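Local coordinates for protein aldo-keto reductase family 1 member C1 (Caenorhabditis elegans, PDB 1QWK) that probably reduces aldehydes such as aldoses with NADPH, as a member of the aldo-keto reductase family with its TIM-barrel fold, at residues A[129-134]-A[160-165]; A[262-267]-A[271-276]; A[250-255]-A[288-293]; A[82-87]-A[121-126]. All coordinates share one frame; numbering follows the deposited sequence.

Contact 1: residues A[129-134]-A[160-165]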
loop_
_atom_site.group_PDB
_atom_site.type_symbol
_atom_site.label_atom_id
_atom_site.label_comp_id
_atom_site.label_asym_id
_atom_site.label_seq_id
_atom_site.Cartn_x
_atom_site.Cartn_y
_atom_site.Cartn_z
ATOM N N SER A 129 4.889 -13.827 -19.236
ATOM C CA SER A 129 3.614 -14.432 -18.884
ATOM C C SER A 129 2.563 -13.326 -18.876
ATOM O O SER A 129 2.609 -12.418 -18.048
ATOM C CB SER A 129 3.704 -15.085 -17.504
ATOM O OG SER A 129 2.511 -15.804 -17.215
ATOM N N PRO A 130 1.597 -13.382 -19.805
ATOM C CA PRO A 130 0.561 -12.344 -19.853
ATOM C C PRO A 130 -0.181 -12.189 -18.531
ATOM O O PRO A 130 -0.345 -13.157 -17.787
ATOM C CB PRO A 130 -0.348 -12.815 -20.989
ATOM C CG PRO A 130 -0.210 -14.307 -20.932
ATOM C CD PRO A 130 1.274 -14.492 -20.721
ATOM N N VAL A 131 -0.623 -10.971 -18.236
ATOM C CA VAL A 131 -1.335 -10.724 -16.986
ATOM C C VAL A 131 -2.568 -11.613 -16.870
ATOM O O VAL A 131 -3.044 -11.879 -15.765
ATOM C CB VAL A 131 -1.752 -9.229 -16.832
ATOM C CG1 VAL A 131 -0.515 -8.356 -16.666
ATOM C CG2 VAL A 131 -2.566 -8.778 -18.027
ATOM N N GLU A 132 -3.086 -12.078 -18.005
ATOM C CA GLU A 132 -4.251 -12.954 -17.967
ATOM C C GLU A 132 -3.876 -14.271 -17.288
ATOM O O GLU A 132 -4.644 -14.802 -16.487
ATOM C CB GLU A 132 -4.787 -13.226 -19.378
ATOM C CG GLU A 132 -5.478 -12.027 -20.014
ATOM C CD GLU A 132 -4.560 -11.221 -20.906
ATOM O OE1 GLU A 132 -3.321 -11.349 -20.765
ATOM O OE2 GLU A 132 -5.080 -10.451 -21.745
ATOM N N ASP A 133 -2.693 -14.790 -17.602
ATOM C CA ASP A 133 -2.238 -16.040 -17.004
ATOM C C ASP A 133 -1.918 -15.847 -15.530
ATOM O O ASP A 133 -2.140 -16.743 -14.708
ATOM C CB ASP A 133 -1.009 -16.578 -17.745
ATOM C CG ASP A 133 -1.347 -17.087 -19.137
ATOM O OD1 ASP A 133 -2.532 -17.414 -19.383
ATOM O OD2 ASP A 133 -0.430 -17.179 -19.979
ATOM N N VAL A 134 -1.398 -14.670 -15.197
ATOM C CA VAL A 134 -1.067 -14.345 -13.815
ATOM C C VAL A 134 -2.358 -14.286 -13.009
ATOM O O VAL A 134 -2.463 -14.874 -11.928
ATOM C CB VAL A 134 -0.355 -12.971 -13.706
ATOM C CG1 VAL A 134 -0.150 -12.596 -12.235
ATOM C CG2 VAL A 134 0.983 -13.022 -14.418
ATOM N N ILE A 160 -5.464 -4.279 -15.955
ATOM C CA ILE A 160 -6.564 -4.652 -15.075
ATOM C C ILE A 160 -7.780 -5.049 -15.913
ATOM O O ILE A 160 -8.461 -6.029 -15.603
ATOM C CB ILE A 160 -6.932 -3.506 -14.113
ATOM C CG1 ILE A 160 -5.765 -3.270 -13.152
ATOM C CG2 ILE A 160 -8.208 -3.852 -13.343
ATOM C CD1 ILE A 160 -5.954 -2.095 -12.202
ATOM N N SER A 161 -8.048 -4.297 -16.980
ATOM C CA SER A 161 -9.181 -4.607 -17.852
ATOM C C SER A 161 -9.023 -5.996 -18.469
ATOM O O SER A 161 -9.997 -6.733 -18.605
ATOM C CB SER A 161 -9.302 -3.570 -18.974
ATOM O OG SER A 161 -9.650 -2.300 -18.464
ATOM N N ARG A 162 -7.797 -6.347 -18.847
ATOM C CA ARG A 162 -7.544 -7.653 -19.443
ATOM C C ARG A 162 -7.814 -8.762 -18.431
ATOM O O ARG A 162 -8.285 -9.843 -18.792
ATOM C CB ARG A 162 -6.108 -7.729 -19.961
ATOM C CG ARG A 162 -5.877 -6.909 -21.228
ATOM C CD ARG A 162 -4.395 -6.669 -21.478
ATOM N NE ARG A 162 -3.626 -7.904 -21.565
ATOM C CZ ARG A 162 -2.310 -7.970 -21.397
ATOM N NH1 ARG A 162 -1.621 -6.865 -21.132
ATOM N NH2 ARG A 162 -1.685 -9.138 -21.476
ATOM N N ALA A 163 -7.524 -8.492 -17.162
ATOM C CA ALA A 163 -7.761 -9.478 -16.110
ATOM C C ALA A 163 -9.263 -9.621 -15.867
ATOM O O ALA A 163 -9.774 -10.735 -15.722
ATOM C CB ALA A 163 -7.057 -9.055 -14.822
ATOM N N LEU A 164 -9.971 -8.496 -15.834
ATOM C CA LEU A 164 -11.416 -8.509 -15.601
ATOM C C LEU A 164 -12.179 -9.224 -16.705
ATOM O O LEU A 164 -13.142 -9.943 -16.438
ATOM C CB LEU A 164 -11.946 -7.077 -15.485
ATOM C CG LEU A 164 -11.489 -6.252 -14.281
ATOM C CD1 LEU A 164 -12.032 -4.841 -14.403
ATOM C CD2 LEU A 164 -11.981 -6.909 -12.995
ATOM N N ALA A 165 -11.736 -9.023 -17.942
ATOM C CA ALA A 165 -12.374 -9.616 -19.112
ATOM C C ALA A 165 -12.419 -11.141 -19.098
ATOM O O ALA A 165 -13.223 -11.740 -19.806
ATOM C CB ALA A 165 -11.669 -9.134 -20.377
HETATM O O HOH W 1 -8.160 -10.356 -21.498
#
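A salt bridge between Glu132 and Arg162 ties helix 131-143 to helix 157-164 on the outside of the aldo-keto reductase barrel. Arg162 holds the carboxylate along the NE flank of its guanidinium, with NE and NH2 each taking one oxygen. The bond from Arg162 NE to Glu132 OE2, 2.9 Å long, is nearly straight at 168° and lies in the guanidinium plane, although it reaches the oxygen from above the carboxylate plane. The second, from Arg162 NH2 to Glu132 OE1 at 2.8 Å, is more bent. With the two flat groups turned 56° against each other, the pair is strongly twisted. A bend at chi3 (57°) in the otherwise long arginine chain brings NE round to face the glutamate. Val131 adds an apolar seat: its CG2 lies over the centre of one guanidinium face, 3.5 Å from Arg162 CZ, while Pro130, the N-cap residue, offers CB beside the group's edge. These helices flank strand 150-153 in the chain, so the contact joins consecutive helices of the (β/α)8 barrel's outer layer. A water adds a further link, donating to Glu132 OE2 at 3.1 Å and to the backbone oxygen of Arg162 at 2.8 Å. Arginine suits this position because its several N-H groups also allow NH2 to bridge to Glu309, which in turn accepts a bond from the backbone N of Val131 at the start of its helix. Were this arginine an alanine, the carboxylates of Glu132 and Glu309 would probably be left without their shared cationic partner, and the methyl of Val131 would lose its cover.

Contact 2: residues A[262-267]-A[271-276]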
loop_
_atom_site.group_PDB
_atom_site.type_symbol
_atom_site.label_atom_id
_atom_site.label_comp_id
_atom_site.label_asym_id
_atom_site.label_seq_id
_atom_site.Cartn_x
_atom_site.Cartn_y
_atom_site.Cartn_z
ATOM N N PRO A 262 0.480 4.592 5.378
ATOM C CA PRO A 262 1.641 5.392 5.794
ATOM C C PRO A 262 2.789 4.456 6.203
ATOM O O PRO A 262 2.563 3.471 6.913
ATOM C CB PRO A 262 1.091 6.211 6.964
ATOM C CG PRO A 262 -0.017 5.344 7.508
ATOM C CD PRO A 262 -0.682 4.863 6.239
ATOM N N LYS A 263 4.006 4.778 5.758
ATOM C CA LYS A 263 5.204 3.965 6.021
ATOM C C LYS A 263 5.946 4.232 7.331
ATOM O O LYS A 263 6.838 3.468 7.708
ATOM C CB LYS A 263 6.207 4.123 4.870
ATOM C CG LYS A 263 6.813 5.526 4.760
ATOM C CD LYS A 263 7.928 5.594 3.723
ATOM C CE LYS A 263 8.511 6.998 3.611
ATOM N NZ LYS A 263 9.638 7.072 2.630
ATOM N N SER A 264 5.595 5.315 8.011
ATOM C CA SER A 264 6.243 5.673 9.270
ATOM C C SER A 264 6.498 4.455 10.158
ATOM O O SER A 264 5.647 3.574 10.275
ATOM C CB SER A 264 5.384 6.689 10.022
ATOM O OG SER A 264 5.187 7.857 9.241
ATOM N N ILE A 265 7.678 4.404 10.774
ATOM C CA ILE A 265 8.039 3.294 11.653
ATOM C C ILE A 265 8.300 3.787 13.076
ATOM O O ILE A 265 8.370 2.995 14.015
ATOM C CB ILE A 265 9.302 2.564 11.158
ATOM C CG1 ILE A 265 10.506 3.505 11.207
ATOM C CG2 ILE A 265 9.088 2.065 9.739
ATOM C CD1 ILE A 265 11.818 2.835 10.847
ATOM N N GLN A 266 8.455 5.097 13.223
ATOM C CA GLN A 266 8.697 5.699 14.527
ATOM C C GLN A 266 7.395 5.736 15.319
ATOM O O GLN A 266 6.346 6.091 14.783
ATOM C CB GLN A 266 9.244 7.114 14.349
ATOM C CG GLN A 266 10.618 7.163 13.707
ATOM C CD GLN A 266 11.000 8.557 13.251
ATOM O OE1 GLN A 266 10.495 9.052 12.238
ATOM N NE2 GLN A 266 11.883 9.206 14.005
ATOM N N GLU A 267 7.472 5.369 16.595
ATOM C CA GLU A 267 6.305 5.336 17.475
ATOM C C GLU A 267 5.434 6.589 17.421
ATOM O O GLU A 267 4.213 6.495 17.285
ATOM C CB GLU A 267 6.749 5.088 18.921
ATOM C CG GLU A 267 5.615 5.114 19.937
ATOM C CD GLU A 267 6.073 4.734 21.339
ATOM O OE1 GLU A 267 7.030 5.358 21.845
ATOM O OE2 GLU A 267 5.470 3.816 21.932
ATOM N N LYS A 271 1.607 6.981 15.652
ATOM C CA LYS A 271 0.462 7.487 16.397
ATOM C C LYS A 271 -0.110 8.728 15.723
ATOM O O LYS A 271 -1.326 8.897 15.648
ATOM C CB LYS A 271 0.863 7.818 17.835
ATOM C CG LYS A 271 1.184 6.598 18.688
ATOM C CD LYS A 271 1.573 7.021 20.095
ATOM C CE LYS A 271 1.872 5.832 20.988
ATOM N NZ LYS A 271 2.317 6.285 22.337
ATOM N N GLU A 272 0.773 9.589 15.225
ATOM C CA GLU A 272 0.356 10.816 14.552
ATOM C C GLU A 272 -0.473 10.526 13.302
ATOM O O GLU A 272 -1.515 11.138 13.091
ATOM C CB GLU A 272 1.583 11.640 14.152
ATOM C CG GLU A 272 1.248 13.016 13.573
ATOM C CD GLU A 272 2.425 13.653 12.849
ATOM O OE1 GLU A 272 3.566 13.537 13.344
ATOM O OE2 GLU A 272 2.206 14.283 11.793
ATOM N N ASN A 273 -0.004 9.593 12.478
ATOM C CA ASN A 273 -0.697 9.258 11.243
ATOM C C ASN A 273 -2.096 8.677 11.447
ATOM O O ASN A 273 -2.916 8.708 10.533
ATOM C CB ASN A 273 0.138 8.283 10.405
ATOM C CG ASN A 273 1.479 8.867 9.977
ATOM O OD1 ASN A 273 1.631 10.081 9.853
ATOM N ND2 ASN A 273 2.451 7.997 9.730
ATOM N N PHE A 274 -2.370 8.147 12.637
ATOM C CA PHE A 274 -3.681 7.559 12.915
ATOM C C PHE A 274 -4.718 8.604 13.308
ATOM O O PHE A 274 -5.925 8.353 13.247
ATOM C CB PHE A 274 -3.567 6.517 14.037
ATOM C CG PHE A 274 -4.787 5.644 14.182
ATOM C CD1 PHE A 274 -5.078 4.672 13.225
ATOM C CD2 PHE A 274 -5.648 5.799 15.264
ATOM C CE1 PHE A 274 -6.208 3.866 13.340
ATOM C CE2 PHE A 274 -6.785 4.997 15.391
ATOM C CZ PHE A 274 -7.064 4.027 14.423
ATOM N N GLU A 275 -4.251 9.783 13.714
ATOM C CA GLU A 275 -5.155 10.857 14.140
ATOM C C GLU A 275 -5.693 11.664 12.968
ATOM O O GLU A 275 -5.446 12.861 12.863
ATOM C CB GLU A 275 -4.427 11.781 15.116
ATOM C CG GLU A 275 -3.935 11.062 16.357
ATOM C CD GLU A 275 -5.064 10.438 17.152
ATOM O OE1 GLU A 275 -5.936 11.190 17.642
ATOM O OE2 GLU A 275 -5.084 9.192 17.289
ATOM N N VAL A 276 -6.451 11.004 12.101
ATOM C CA VAL A 276 -7.004 11.670 10.935
ATOM C C VAL A 276 -8.503 11.446 10.809
ATOM O O VAL A 276 -9.074 11.623 9.732
ATOM C CB VAL A 276 -6.308 11.175 9.650
ATOM C CG1 VAL A 276 -4.818 11.511 9.704
ATOM C CG2 VAL A 276 -6.496 9.676 9.507
#
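Pro262 begins the contact by laying its ring against Asn273: Pro262 CB is 3.6 Å from Asn273 ND2, and the proline ring and the asparagine run antiparallel alongside each other. Just after strand 259-261, the compact ring offers the asparagine an apolar surface to lie against. Two residues on, Ser264 turns its hydroxyl toward the same amide. Asn273 ND2 donates to Ser264 OG at 2.8 Å, a weak bond, with an N-H...O angle of 145°. The asparagine reaches back because CG stands beside its backbone N (chi1 -62°), and its amide thus spans the gap between helix and loop. Gln266 then takes the N-cap position, and Glu267 opens helix 267-274. From here the contact is ordinary helix geometry, Lys271 N bonding to Glu267 O at 3.1 Å. The two side chains run alongside each other in the same direction, with Lys271 CE 4.0 Å from Glu267 CG. Their charged ends, OE2 and NZ, remain beyond salt-bridge distance, so any attraction between these exposed groups is probably modest. Long, flexible, charged chains suit such a solvent-facing helix start. In aldo-keto reductases the loop after the last barrel strand commonly borders the NADPH site, and this turn probably shapes that region. Pro262 makes backbone hydrogen bonds with Gly22 of strand 21-22, joining the end of the last strand to the first where the barrel closes. On the helical side, Asn273 also packs on Leu250 of helix 245-255, and Glu267 touches Thr37 of helix 28-41.

Contact 3: residues A[250-255]-A[288-293]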
loop_
_atom_site.group_PDB
_atom_site.type_symbol
_atom_site.label_atom_id
_atom_site.label_comp_id
_atom_site.label_asym_id
_atom_site.label_seq_id
_atom_site.Cartn_x
_atom_site.Cartn_y
_atom_site.Cartn_z
ATOM N N LEU A 250 -2.819 12.661 4.425
ATOM C CA LEU A 250 -3.481 11.375 4.598
ATOM C C LEU A 250 -4.989 11.534 4.423
ATOM O O LEU A 250 -5.629 10.716 3.759
ATOM C CB LEU A 250 -3.170 10.791 5.982
ATOM C CG LEU A 250 -1.687 10.491 6.231
ATOM C CD1 LEU A 250 -1.497 9.942 7.639
ATOM C CD2 LEU A 250 -1.182 9.491 5.191
ATOM N N ARG A 251 -5.553 12.594 5.001
ATOM C CA ARG A 251 -6.987 12.837 4.889
ATOM C C ARG A 251 -7.345 13.115 3.433
ATOM O O ARG A 251 -8.426 12.755 2.970
ATOM C CB ARG A 251 -7.414 14.020 5.770
ATOM C CG ARG A 251 -8.924 14.149 5.922
ATOM C CD ARG A 251 -9.505 13.001 6.748
ATOM N NE ARG A 251 -10.806 12.583 6.242
ATOM C CZ ARG A 251 -11.567 11.638 6.789
ATOM N NH1 ARG A 251 -11.166 10.999 7.877
ATOM N NH2 ARG A 251 -12.728 11.316 6.231
ATOM N N TYR A 252 -6.429 13.753 2.711
ATOM C CA TYR A 252 -6.652 14.047 1.300
ATOM C C TYR A 252 -6.918 12.738 0.558
ATOM O O TYR A 252 -7.909 12.606 -0.159
ATOM C CB TYR A 252 -5.421 14.729 0.702
ATOM C CG TYR A 252 -5.406 14.721 -0.810
ATOM C CD1 TYR A 252 -6.202 15.603 -1.542
ATOM C CD2 TYR A 252 -4.621 13.800 -1.512
ATOM C CE1 TYR A 252 -6.217 15.566 -2.935
ATOM C CE2 TYR A 252 -4.631 13.753 -2.904
ATOM C CZ TYR A 252 -5.431 14.638 -3.606
ATOM O OH TYR A 252 -5.446 14.589 -4.981
ATOM N N ALA A 253 -6.025 11.770 0.735
ATOM C CA ALA A 253 -6.176 10.480 0.070
ATOM C C ALA A 253 -7.450 9.761 0.513
ATOM O O ALA A 253 -8.144 9.153 -0.300
ATOM C CB ALA A 253 -4.956 9.604 0.340
ATOM N N LEU A 254 -7.756 9.824 1.804
ATOM C CA LEU A 254 -8.957 9.169 2.314
ATOM C C LEU A 254 -10.212 9.749 1.677
ATOM O O LEU A 254 -11.100 9.012 1.252
ATOM C CB LEU A 254 -9.044 9.318 3.833
ATOM C CG LEU A 254 -8.115 8.417 4.645
ATOM C CD1 LEU A 254 -8.167 8.806 6.114
ATOM C CD2 LEU A 254 -8.540 6.959 4.461
ATOM N N ASP A 255 -10.284 11.072 1.601
ATOM C CA ASP A 255 -11.459 11.689 1.025
ATOM C C ASP A 255 -11.524 11.611 -0.500
ATOM O O ASP A 255 -12.537 11.974 -1.108
ATOM C CB ASP A 255 -11.609 13.116 1.555
ATOM C CG ASP A 255 -12.053 13.132 3.012
ATOM O OD1 ASP A 255 -12.858 12.250 3.379
ATOM O OD2 ASP A 255 -11.617 14.000 3.794
ATOM N N LYS A 288 -8.664 22.893 -3.852
ATOM C CA LYS A 288 -7.666 23.878 -3.458
ATOM C C LYS A 288 -6.291 23.226 -3.322
ATOM O O LYS A 288 -5.287 23.769 -3.782
ATOM C CB LYS A 288 -8.057 24.536 -2.132
ATOM C CG LYS A 288 -7.126 25.660 -1.710
ATOM C CD LYS A 288 -7.140 26.786 -2.734
ATOM C CE LYS A 288 -6.315 27.974 -2.270
ATOM N NZ LYS A 288 -6.410 29.104 -3.233
ATOM N N LEU A 289 -6.244 22.059 -2.690
ATOM C CA LEU A 289 -4.971 21.371 -2.517
ATOM C C LEU A 289 -4.362 20.939 -3.843
ATOM O O LEU A 289 -3.146 20.849 -3.962
ATOM C CB LEU A 289 -5.135 20.145 -1.613
ATOM C CG LEU A 289 -5.498 20.379 -0.145
ATOM C CD1 LEU A 289 -5.618 19.032 0.552
ATOM C CD2 LEU A 289 -4.443 21.232 0.542
ATOM N N GLU A 290 -5.202 20.683 -4.840
ATOM C CA GLU A 290 -4.711 20.243 -6.142
ATOM C C GLU A 290 -4.394 21.388 -7.107
ATOM O O GLU A 290 -3.999 21.141 -8.243
ATOM C CB GLU A 290 -5.736 19.312 -6.796
ATOM C CG GLU A 290 -6.157 18.137 -5.920
ATOM C CD GLU A 290 -7.188 17.245 -6.595
ATOM O OE1 GLU A 290 -8.061 17.776 -7.316
ATOM O OE2 GLU A 290 -7.137 16.011 -6.393
ATOM N N GLU A 291 -4.542 22.631 -6.660
ATOM C CA GLU A 291 -4.298 23.766 -7.546
ATOM C C GLU A 291 -2.875 23.889 -8.100
ATOM O O GLU A 291 -2.690 24.389 -9.211
ATOM C CB GLU A 291 -4.698 25.081 -6.867
ATOM C CG GLU A 291 -3.610 25.725 -6.034
ATOM C CD GLU A 291 -3.947 27.155 -5.635
ATOM O OE1 GLU A 291 -3.087 27.813 -5.007
ATOM O OE2 GLU A 291 -5.068 27.617 -5.949
ATOM N N SER A 292 -1.872 23.434 -7.351
ATOM C CA SER A 292 -0.488 23.529 -7.826
ATOM C C SER A 292 -0.305 22.720 -9.111
ATOM O O SER A 292 0.578 23.009 -9.921
ATOM C CB SER A 292 0.495 23.021 -6.762
ATOM O OG SER A 292 0.721 21.627 -6.895
ATOM N N LYS A 293 -1.149 21.708 -9.286
ATOM C CA LYS A 293 -1.105 20.839 -10.459
ATOM C C LYS A 293 0.170 19.997 -10.548
ATOM O O LYS A 293 0.421 19.350 -11.566
ATOM C CB LYS A 293 -1.269 21.667 -11.739
ATOM C CG LYS A 293 -2.574 22.452 -11.812
ATOM C CD LYS A 293 -3.785 21.533 -11.919
ATOM C CE LYS A 293 -5.083 22.333 -11.959
ATOM N NZ LYS A 293 -6.279 21.462 -12.131
#
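Tyr252 reaches out from helix 245-255 and overlaps both Leu289, in the last turn of helix 283-289, and Glu290 just after it. The first helix belongs to the outer layer of the TIM barrel, between strands 197-201 and 259-261; the second comes after helix 267-274, beyond the last barrel strand, and the tyrosine spans the space between them. The ring leaves its helix pointing outward, its CG set opposite the backbone N (chi1 164°). Tyr252 CD1 meets Leu289 CD1 obliquely at 4.1 Å, a loose apolar touch that leucine extends onto Val234 and Leu237 of helix 232-241. Tyrosine fits because it joins an apolar ring to a polar end: the ring is buried beside leucine, while the hydroxyl needs an acceptor. Glu290 supplies it with an extended chain that lies roughly perpendicular to the tyrosine, and its CG comes within 3.9 Å of Tyr252 CE1. Arg256 also makes a weak bond to the hydroxyl. Ring and carboxylate are turned 66° apart; Glu290 OE2 sits at the ring edge, in its plane, and accepts from Tyr252 OH at 2.6 Å through its anti lone pair, the one facing away from the other carboxylate oxygen.

Contact 4: residues A[82-87]-A[121-126]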
loop_
_atom_site.group_PDB
_atom_site.type_symbol
_atom_site.label_atom_id
_atom_site.label_comp_id
_atom_site.label_asym_id
_atom_site.label_seq_id
_atom_site.Cartn_x
_atom_site.Cartn_y
_atom_site.Cartn_z
ATOM N N ALA A 82 2.729 -11.172 -3.821
ATOM C CA ALA A 82 3.618 -12.118 -4.495
ATOM C C ALA A 82 4.640 -11.334 -5.310
ATOM O O ALA A 82 4.281 -10.388 -6.007
ATOM C CB ALA A 82 2.800 -13.030 -5.417
ATOM N N TRP A 83 5.910 -11.718 -5.213
ATOM C CA TRP A 83 6.972 -11.039 -5.950
ATOM C C TRP A 83 7.040 -11.560 -7.393
ATOM O O TRP A 83 6.346 -12.514 -7.750
ATOM C CB TRP A 83 8.318 -11.225 -5.239
ATOM C CG TRP A 83 9.399 -10.336 -5.764
ATOM C CD1 TRP A 83 10.667 -10.707 -6.105
ATOM C CD2 TRP A 83 9.303 -8.930 -6.046
ATOM N NE1 TRP A 83 11.365 -9.624 -6.586
ATOM C CE2 TRP A 83 10.555 -8.521 -6.560
ATOM C CE3 TRP A 83 8.281 -7.979 -5.913
ATOM C CZ2 TRP A 83 10.814 -7.196 -6.947
ATOM C CZ3 TRP A 83 8.538 -6.661 -6.297
ATOM C CH2 TRP A 83 9.795 -6.285 -6.808
ATOM N N THR A 84 7.881 -10.938 -8.214
ATOM C CA THR A 84 7.995 -11.290 -9.630
ATOM C C THR A 84 8.230 -12.757 -10.005
ATOM O O THR A 84 7.692 -13.228 -11.006
ATOM C CB THR A 84 9.069 -10.412 -10.317
ATOM O OG1 THR A 84 10.323 -10.544 -9.635
ATOM C CG2 THR A 84 8.643 -8.949 -10.298
ATOM N N HIS A 85 9.020 -13.476 -9.217
ATOM C CA HIS A 85 9.291 -14.875 -9.520
ATOM C C HIS A 85 8.122 -15.776 -9.115
ATOM O O HIS A 85 7.988 -16.896 -9.608
ATOM C CB HIS A 85 10.577 -15.335 -8.821
ATOM C CG HIS A 85 10.506 -15.289 -7.327
ATOM N ND1 HIS A 85 10.200 -14.141 -6.630
ATOM C CD2 HIS A 85 10.713 -16.250 -6.394
ATOM C CE1 HIS A 85 10.221 -14.394 -5.334
ATOM N NE2 HIS A 85 10.530 -15.667 -5.164
ATOM N N GLU A 86 7.267 -15.282 -8.229
ATOM C CA GLU A 86 6.121 -16.052 -7.777
ATOM C C GLU A 86 4.937 -15.890 -8.732
ATOM O O GLU A 86 3.957 -16.629 -8.655
ATOM C CB GLU A 86 5.754 -15.626 -6.350
ATOM C CG GLU A 86 6.941 -15.768 -5.397
ATOM C CD GLU A 86 6.666 -15.277 -3.982
ATOM O OE1 GLU A 86 6.241 -14.115 -3.813
ATOM O OE2 GLU A 86 6.898 -16.063 -3.037
ATOM N N LEU A 87 5.041 -14.932 -9.650
ATOM C CA LEU A 87 3.978 -14.675 -10.625
ATOM C C LEU A 87 4.045 -15.640 -11.804
ATOM O O LEU A 87 3.081 -15.772 -12.558
ATOM C CB LEU A 87 4.095 -13.248 -11.161
ATOM C CG LEU A 87 4.010 -12.126 -10.128
ATOM C CD1 LEU A 87 4.273 -10.786 -10.813
ATOM C CD2 LEU A 87 2.644 -12.140 -9.466
ATOM N N ASP A 121 14.157 -16.314 -10.827
ATOM C CA ASP A 121 14.687 -16.156 -9.467
ATOM C C ASP A 121 15.563 -14.941 -9.148
ATOM O O ASP A 121 15.316 -14.236 -8.167
ATOM C CB ASP A 121 15.450 -17.420 -9.057
ATOM C CG ASP A 121 14.563 -18.652 -9.004
ATOM O OD1 ASP A 121 13.904 -18.960 -10.022
ATOM O OD2 ASP A 121 14.528 -19.318 -7.947
ATOM N N ASP A 122 16.598 -14.694 -9.943
ATOM C CA ASP A 122 17.475 -13.564 -9.653
ATOM C C ASP A 122 17.165 -12.359 -10.527
ATOM O O ASP A 122 17.962 -11.423 -10.628
ATOM C CB ASP A 122 18.937 -13.972 -9.830
ATOM C CG ASP A 122 19.331 -14.094 -11.278
ATOM O OD1 ASP A 122 18.564 -14.699 -12.053
ATOM O OD2 ASP A 122 20.416 -13.587 -11.638
ATOM N N MET A 123 15.992 -12.390 -11.147
ATOM C CA MET A 123 15.545 -11.311 -12.011
ATOM C C MET A 123 16.546 -10.993 -13.112
ATOM O O MET A 123 16.722 -9.834 -13.500
ATOM C CB MET A 123 15.255 -10.059 -11.182
ATOM C CG MET A 123 14.085 -10.233 -10.227
ATOM S SD MET A 123 13.639 -8.726 -9.354
ATOM C CE MET A 123 12.724 -7.879 -10.630
ATOM N N SER A 124 17.209 -12.030 -13.613
ATOM C CA SER A 124 18.178 -11.852 -14.687
ATOM C C SER A 124 17.503 -12.113 -16.029
ATOM O O SER A 124 18.093 -11.875 -17.079
ATOM C CB SER A 124 19.357 -12.808 -14.514
ATOM O OG SER A 124 18.922 -14.151 -14.530
ATOM N N GLU A 125 16.264 -12.597 -15.992
ATOM C CA GLU A 125 15.533 -12.878 -17.220
ATOM C C GLU A 125 14.051 -12.573 -17.087
ATOM O O GLU A 125 13.446 -12.825 -16.046
ATOM C CB GLU A 125 15.722 -14.341 -17.630
ATOM C CG GLU A 125 17.117 -14.650 -18.173
ATOM C CD GLU A 125 17.347 -16.126 -18.420
ATOM O OE1 GLU A 125 16.378 -16.841 -18.757
ATOM O OE2 GLU A 125 18.508 -16.573 -18.298
ATOM N N HIS A 126 13.479 -12.011 -18.145
ATOM C CA HIS A 126 12.058 -11.692 -18.164
ATOM C C HIS A 126 11.273 -12.958 -18.485
ATOM O O HIS A 126 11.738 -13.817 -19.234
ATOM C CB HIS A 126 11.751 -10.656 -19.252
ATOM C CG HIS A 126 12.431 -9.340 -19.053
ATOM N ND1 HIS A 126 12.592 -8.425 -20.073
ATOM C CD2 HIS A 126 12.967 -8.769 -17.949
ATOM C CE1 HIS A 126 13.197 -7.349 -19.603
ATOM N NE2 HIS A 126 13.434 -7.532 -18.318
#
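Met123 and Trp83 make the close part of this contact, a Met-aromatic pair in which the thioether sulfur approaches the indole obliquely. Met123 SD is 3.7 Å from Trp83 NE1 and 4.7 Å from the centroid of the five-membered ring, the methionine chain running nearly perpendicular to the tryptophan side chain. Thr84 fills in beside them: its OG1 lies over one indole face near the rim, and Met123 CE comes to 3.7 Å from that same OG1. A bend at chi3 (78°) folds the methionine's methyl back toward the threonine. Methionine suits the place because its long, pliable chain can follow the uneven surface made by a ring and a hydroxyl. Shortened to an alanine here, the side chain would lose the sulfur beside Trp83 NE1 and the methyl beside Thr84 OG1, which would probably open a gap between the two loops. The other half is looser and faces solvent. His85 CB and Asp121 N stand 4.2 Å apart, no hydrogen bond crosses between the segments, and the carboxylate of Asp121 is carried on a CB that points away. The tryptophan matters beyond this contact, since its ring meets edge-to-face the ring of His114, a residue predicted to bind substrate, so the loops here probably border the substrate pocket. Segment 82-87 follows strand 77-82, its Thr84 bonding through the backbone to Phe119 of strand 118-119, and Leu87 packs against Val134 and Phe138 of helix 131-143.

In the fold
Contact 3 is the buried one, an apolar touch ending in a single phenol-carboxylate bond, whereas contact 4 lies at the surface and relies on sulfur and ring packing with no hydrogen bond across it. Contacts 1 and 2 are intermediate: charge and water bind two helices in the first, while the second joins a loop to the helix it leads into. Contacts 2 and 3 are neighbours, Val276 and Asn273 of the former meeting Arg251 and Leu250 of the latter on helix 245-255. Contacts 1 and 4 touch more lightly through Val134 and Leu87, where helix 131-143 meets a loop. Contacts 2 and 4 fall on opposite sides of the chain's centre.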